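Glycinin A3B4 subunit (Glycine max, PDB 2D5F) serves as a seed storage protein of the cupin-type 11S globulin family in soybean, assembling into hexamers. Local coordinates at the interface of chains A and B and the interface of chains A and C. Residues are numbered along the deposited sequence; one frame, centred on the assembly and turned at random. Chains: chain A/B/C, glycinin A3B4 subunit.

Contact 1: the interface of chains A and B. Residues chain A 485-488, 490, 492; chain B 90, 92, 107.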
ATOM      1  N   GLY A 485      36.437 -14.802  15.635  1.00 63.93           N
ATOM      2  CA  GLY A 485      36.669 -14.272  14.303  1.00 59.53           C
ATOM      3  C   GLY A 485      35.813 -13.043  14.072  1.00 56.88           C
ATOM      4  O   GLY A 485      35.092 -12.607  14.973  1.00 58.99           O
ATOM      5  N   ASN A 486      35.903 -12.454  12.885  1.00 50.66           N
ATOM      6  CA  ASN A 486      35.074 -11.298  12.593  1.00 43.64           C
ATOM      7  C   ASN A 486      33.676 -11.875  12.426  1.00 43.37           C
ATOM      8  O   ASN A 486      33.519 -13.043  12.070  1.00 42.57           O
ATOM      9  CB  ASN A 486      35.539 -10.592  11.312  1.00 48.88           C
ATOM     10  CG  ASN A 486      35.665 -11.534  10.134  1.00 55.67           C
ATOM     11  OD1 ASN A 486      36.513 -12.427  10.124  1.00 64.57           O
ATOM     12  ND2 ASN A 486      34.819 -11.339   9.130  1.00 63.59           N
ATOM     13  N   SER A 487      32.658 -11.075  12.703  1.00 39.28           N
ATOM     14  CA  SER A 487      31.290 -11.559  12.592  1.00 40.07           C
ATOM     15  C   SER A 487      30.692 -11.415  11.193  1.00 34.20           C
ATOM     16  O   SER A 487      29.769 -12.147  10.833  1.00 38.02           O
ATOM     17  CB  SER A 487      30.418 -10.835  13.617  1.00 41.51           C
ATOM     18  OG  SER A 487      30.705  -9.446  13.607  1.00 56.00           O
ATOM     19  N   GLY A 488      31.233 -10.489  10.408  1.00 27.91           N
ATOM     20  CA  GLY A 488      30.731 -10.251   9.064  1.00 27.22           C
ATOM     21  C   GLY A 488      31.002 -11.318   8.016  1.00 27.82           C
ATOM     22  O   GLY A 488      31.801 -12.232   8.237  1.00 22.86           O
ATOM     23  N   LEU A 490      32.495 -10.903   5.089  1.00 25.27           N
ATOM     24  CA  LEU A 490      33.776 -10.678   4.428  1.00 21.92           C
ATOM     25  C   LEU A 490      34.890 -11.128   5.375  1.00 29.94           C
ATOM     26  O   LEU A 490      35.091 -10.538   6.441  1.00 26.26           O
ATOM     27  CB  LEU A 490      33.922  -9.199   4.071  1.00 19.72           C
ATOM     28  CG  LEU A 490      32.895  -8.679   3.051  1.00 22.42           C
ATOM     29  CD1 LEU A 490      32.850  -7.155   3.069  1.00 27.99           C
ATOM     30  CD2 LEU A 490      33.243  -9.188   1.666  1.00 20.11           C
ATOM     31  N   ASN A 492      39.015 -12.269   6.135  1.00 35.90           N
ATOM     32  CA  ASN A 492      40.427 -12.162   5.786  1.00 39.79           C
ATOM     33  C   ASN A 492      41.101 -13.408   6.380  1.00 39.13           C
ATOM     34  O   ASN A 492      41.412 -13.458   7.572  1.00 41.39           O
ATOM     35  CB  ASN A 492      41.023 -10.874   6.367  1.00 38.98           C
ATOM     36  CG  ASN A 492      40.756 -10.719   7.854  1.00 48.75           C
ATOM     37  OD1 ASN A 492      39.604 -10.658   8.294  1.00 35.54           O
ATOM     38  ND2 ASN A 492      41.829 -10.652   8.639  1.00 50.57           N
TER
ATOM     39  N   GLU B  90      33.614  -3.603  10.095  1.00 23.80           N
ATOM     40  CA  GLU B  90      34.455  -4.163  11.145  1.00 34.69           C
ATOM     41  C   GLU B  90      35.923  -4.176  10.753  1.00 34.55           C
ATOM     42  O   GLU B  90      36.273  -4.286   9.578  1.00 29.78           O
ATOM     43  CB  GLU B  90      33.983  -5.573  11.515  1.00 27.06           C
ATOM     44  CG  GLU B  90      34.008  -6.565  10.377  1.00 38.20           C
ATOM     45  CD  GLU B  90      33.384  -7.898  10.753  1.00 39.33           C
ATOM     46  OE1 GLU B  90      33.320  -8.786   9.880  1.00 46.42           O
ATOM     47  OE2 GLU B  90      32.953  -8.057  11.915  1.00 42.57           O
ATOM     48  N   PRO B  92      39.479  -6.096  11.879  1.00 43.33           N
ATOM     49  CA  PRO B  92      40.156  -7.110  12.697  1.00 50.09           C
ATOM     50  C   PRO B  92      41.400  -6.515  13.362  1.00 50.62           C
ATOM     51  O   PRO B  92      42.067  -5.651  12.789  1.00 48.06           O
ATOM     52  CB  PRO B  92      40.511  -8.193  11.680  1.00 46.97           C
ATOM     53  CG  PRO B  92      39.426  -8.052  10.648  1.00 54.46           C
ATOM     54  CD  PRO B  92      39.343  -6.555  10.488  1.00 45.59           C
ATOM     55  N   LEU B 107      38.034  -8.706  16.632  1.00 63.53           N
ATOM     56  CA  LEU B 107      37.702  -7.320  16.310  1.00 61.60           C
ATOM     57  C   LEU B 107      38.390  -6.265  17.159  1.00 57.54           C
ATOM     58  O   LEU B 107      38.417  -6.359  18.384  1.00 61.88           O
ATOM     59  CB  LEU B 107      36.185  -7.101  16.385  1.00 60.07           C
ATOM     60  CG  LEU B 107      35.316  -7.581  15.215  1.00 60.64           C
ATOM     61  CD1 LEU B 107      35.474  -9.084  15.017  1.00 62.26           C
ATOM     62  CD2 LEU B 107      33.858  -7.228  15.495  1.00 57.40           C
TER
HETATM   63  O   HOH W   1      32.820  -8.651   6.959  1.00 31.93           O
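Both oxygens of the B:Glu90 carboxylate are gripped by a run of chain A residues, each oxygen accepting more than one hydrogen bond. OE1 takes the backbone N of A:Gly488 at 2.7 Å and the side-chain amide ND2 of A:Asn486 at 3.1 Å. These two donors reach OE1 from opposite faces of the carboxylate plane: the glycine N is on the syn side but tilted toward one face, while ND2 comes from above the other, 41° out of the plane, although OE1 itself lies nearly in the plane of the asparagine amide. On the other oxygen, OE2, A:Ser487 binds twice on the syn side, through its backbone N and its hydroxyl OG, each 3.1 Å away and modestly tilted from the plane. With A:Ser487 OG placed between its backbone N and carbonyl carbon (chi1 45°), hydroxyl and N-H converge on one acceptor. The glutamate chain runs extended beyond CG, and the A:Asn486 side chain crosses it at about a right angle, with amide and carboxylate planes 76° apart. A water 3.0 Å from B:Glu90 OE1 also contacts the N and O of A:Leu490, extending the network to strand 490-491. So many donors should fix the rotation of the carboxylate and would probably favour its charged form. An apolar contact flanks it, B:Leu107 CD1 lying 3.3 Å from A:Asn486 CA. Separately, A:Asn492 and B:Pro92 slide past each other in opposite directions, with A:Asn492 OD1 in van der Waals contact 3.5 Å from B:Pro92 CG. The patch thus docks the C-terminal tail of one subunit onto strand 89-92 of its partner, in a two-fold interface whose twin contact repeats the grip and which probably supports hexamer assembly.

Contact 2: the interface of chains A and C. Residues chain A 456, 484-486, 491; chain C 215-218.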
ATOM      1  N   LYS A 456      27.802 -18.008   8.573  1.00 17.30           N
ATOM      2  CA  LYS A 456      28.376 -17.622   9.866  1.00 25.39           C
ATOM      3  C   LYS A 456      27.279 -17.023  10.752  1.00 26.38           C
ATOM      4  O   LYS A 456      27.136 -17.375  11.931  1.00 23.26           O
ATOM      5  CB  LYS A 456      29.495 -16.586   9.682  1.00 22.80           C
ATOM      6  CG  LYS A 456      30.762 -17.127   9.036  1.00 42.59           C
ATOM      7  CD  LYS A 456      31.789 -16.024   8.783  1.00 41.79           C
ATOM      8  CE  LYS A 456      32.197 -15.330  10.082  1.00 50.12           C
ATOM      9  NZ  LYS A 456      33.179 -14.226   9.854  1.00 39.98           N
ATOM     10  N   GLN A 484      34.120 -16.556  17.744  1.00 52.19           N
ATOM     11  CA  GLN A 484      35.487 -16.259  17.310  1.00 60.02           C
ATOM     12  C   GLN A 484      35.620 -15.832  15.851  1.00 60.23           C
ATOM     13  O   GLN A 484      35.014 -16.423  14.951  1.00 61.15           O
ATOM     14  CB  GLN A 484      36.421 -17.448  17.576  1.00 61.99           C
ATOM     15  CG  GLN A 484      37.176 -17.351  18.901  1.00 67.33           C
ATOM     16  CD  GLN A 484      38.617 -17.836  18.791  1.00 72.08           C
ATOM     17  OE1 GLN A 484      38.876 -18.976  18.405  1.00 69.13           O
ATOM     18  NE2 GLN A 484      39.563 -16.966  19.134  1.00 70.69           N
ATOM     19  N   GLY A 485      36.437 -14.802  15.635  1.00 63.93           N
ATOM     20  CA  GLY A 485      36.669 -14.272  14.303  1.00 59.53           C
ATOM     21  C   GLY A 485      35.813 -13.043  14.072  1.00 56.88           C
ATOM     22  O   GLY A 485      35.092 -12.607  14.973  1.00 58.99           O
ATOM     23  N   ASN A 486      35.903 -12.454  12.885  1.00 50.66           N
ATOM     24  CA  ASN A 486      35.074 -11.298  12.593  1.00 43.64           C
ATOM     25  C   ASN A 486      33.676 -11.875  12.426  1.00 43.37           C
ATOM     26  O   ASN A 486      33.519 -13.043  12.070  1.00 42.57           O
ATOM     27  CB  ASN A 486      35.539 -10.592  11.312  1.00 48.88           C
ATOM     28  CG  ASN A 486      35.665 -11.534  10.134  1.00 55.67           C
ATOM     29  OD1 ASN A 486      36.513 -12.427  10.124  1.00 64.57           O
ATOM     30  ND2 ASN A 486      34.819 -11.339   9.130  1.00 63.59           N
ATOM     31  N   VAL A 491      35.607 -12.173   4.969  1.00 25.11           N
ATOM     32  CA  VAL A 491      36.671 -12.755   5.783  1.00 29.47           C
ATOM     33  C   VAL A 491      38.098 -12.639   5.247  1.00 32.74           C
ATOM     34  O   VAL A 491      38.367 -12.889   4.070  1.00 29.67           O
ATOM     35  CB  VAL A 491      36.390 -14.256   6.034  1.00 26.81           C
ATOM     36  CG1 VAL A 491      37.521 -14.878   6.834  1.00 31.66           C
ATOM     37  CG2 VAL A 491      35.066 -14.423   6.764  1.00 26.53           C
TER
ATOM     38  N   GLN C 215      38.797 -21.891   6.596  1.00 22.23           N
ATOM     39  CA  GLN C 215      39.212 -20.520   6.335  1.00 24.81           C
ATOM     40  C   GLN C 215      38.020 -19.565   6.428  1.00 23.98           C
ATOM     41  O   GLN C 215      38.115 -18.503   7.033  1.00 22.06           O
ATOM     42  CB  GLN C 215      39.832 -20.400   4.943  1.00 28.82           C
ATOM     43  CG  GLN C 215      41.008 -21.314   4.687  1.00 36.58           C
ATOM     44  CD  GLN C 215      41.984 -20.703   3.713  1.00 48.31           C
ATOM     45  OE1 GLN C 215      42.887 -19.957   4.106  1.00 49.71           O
ATOM     46  NE2 GLN C 215      41.798 -20.989   2.430  1.00 54.86           N
ATOM     47  N   SER C 216      36.902 -19.963   5.824  1.00 26.28           N
ATOM     48  CA  SER C 216      35.677 -19.158   5.801  1.00 27.08           C
ATOM     49  C   SER C 216      35.138 -18.797   7.175  1.00 30.28           C
ATOM     50  O   SER C 216      34.782 -17.644   7.428  1.00 36.10           O
ATOM     51  CB  SER C 216      34.573 -19.896   5.038  1.00 22.46           C
ATOM     52  OG  SER C 216      34.814 -19.881   3.652  1.00 26.63           O
ATOM     53  N   PHE C 217      35.081 -19.794   8.049  1.00 28.37           N
ATOM     54  CA  PHE C 217      34.554 -19.640   9.393  1.00 25.59           C
ATOM     55  C   PHE C 217      35.624 -19.396  10.457  1.00 32.94           C
ATOM     56  O   PHE C 217      35.333 -19.439  11.654  1.00 29.41           O
ATOM     57  CB  PHE C 217      33.749 -20.892   9.751  1.00 28.78           C
ATOM     58  CG  PHE C 217      32.682 -21.241   8.741  1.00 27.17           C
ATOM     59  CD1 PHE C 217      32.413 -22.573   8.423  1.00 21.77           C
ATOM     60  CD2 PHE C 217      31.923 -20.244   8.134  1.00 29.63           C
ATOM     61  CE1 PHE C 217      31.403 -22.907   7.518  1.00 21.24           C
ATOM     62  CE2 PHE C 217      30.910 -20.568   7.229  1.00 30.08           C
ATOM     63  CZ  PHE C 217      30.651 -21.907   6.920  1.00 23.34           C
ATOM     64  N   ASN C 218      36.858 -19.145  10.030  1.00 33.71           N
ATOM     65  CA  ASN C 218      37.949 -18.900  10.974  1.00 38.85           C
ATOM     66  C   ASN C 218      37.996 -20.014  12.021  1.00 37.15           C
ATOM     67  O   ASN C 218      38.103 -19.750  13.218  1.00 36.90           O
ATOM     68  CB  ASN C 218      37.746 -17.548  11.677  1.00 41.80           C
ATOM     69  CG  ASN C 218      37.861 -16.357  10.726  1.00 56.75           C
ATOM     70  OD1 ASN C 218      37.395 -15.251  11.029  1.00 52.99           O
ATOM     71  ND2 ASN C 218      38.495 -16.572   9.580  1.00 54.14           N
TER
HETATM   72  O   HOH W   2      35.068 -19.138  14.673  1.00 46.65           O
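A:Lys456 sets its CG beside its own backbone N (chi1 -70°), which lays the start of the chain against C:Phe217, with CG 3.4 Å from the ring atom CD2. A bend at chi3 (60°) then redirects the chain, carrying the terminal amine NZ away from the ring. NZ ends 2.5 Å from the carbonyl O of A:Asn486, a short hydrogen bond within chain A that meets the oxygen from above its carbonyl plane. The lysine and phenylalanine side chains slide past each other in opposite directions; the packing falls to the aliphatic stem, whose CG meets CD2 with CE2 further off, while the probably charged end steadies the C-terminal segment, of which residues 484-491 are part. The ring is supported from its own chain by C:Ser216 CB, which sits over one face, offset toward the rim. Cutting A:Lys456 back to an alanine is likely to leave the C:Phe217 ring without its aliphatic neighbour and the A:Asn486 carbonyl without the NZ bond that steadies it.

A:Val491 presents its two methyls to different groups: CG2 lies 3.3 Å from the carbonyl O of C:Ser216. Its other methyl, A:Val491 CG1, lies 3.4 Å from C:Asn218 ND2. The opposite end of that amide, C:Asn218 OD1, stands 3.1 Å from A:Asn486 OD1, the amide planes 57° apart. As modelled, two acceptors face each other; since A:Asn486 ND2 is committed to B:Glu90 OE1, the C:Asn218 amide is the more doubtful, and turned over it could donate here. Water bridges the backbones, 2.7 Å from A:Gln484 O and 3.0 Å from C:Phe217 O. In the fold, this subunit interface, probably important for assembly, joins the C-terminal segment after helix 475-483, with strand 490-491 and the start of helix 455-461, to the end of helix 210-216 and the following loop of chain C, where C:Asn218 adopts a left-handed backbone conformation.

The C-alpha centres of contact 1 and contact 2 are about 7 Å apart, and both include A:Gly485 and A:Asn486; strand 490-491 also serves both, through neighbouring residues. One C-terminal segment of chain A therefore lies between two partner subunits, turning toward chain B in contact 1 and chain C in contact 2. The symmetries differ: the A-B interface is two-fold, whereas the A-C interface is not an exact two-fold. Such a tail could couple two kinds of subunit association in the six-subunit assembly, so that a shift on one side would be likely to reach the other.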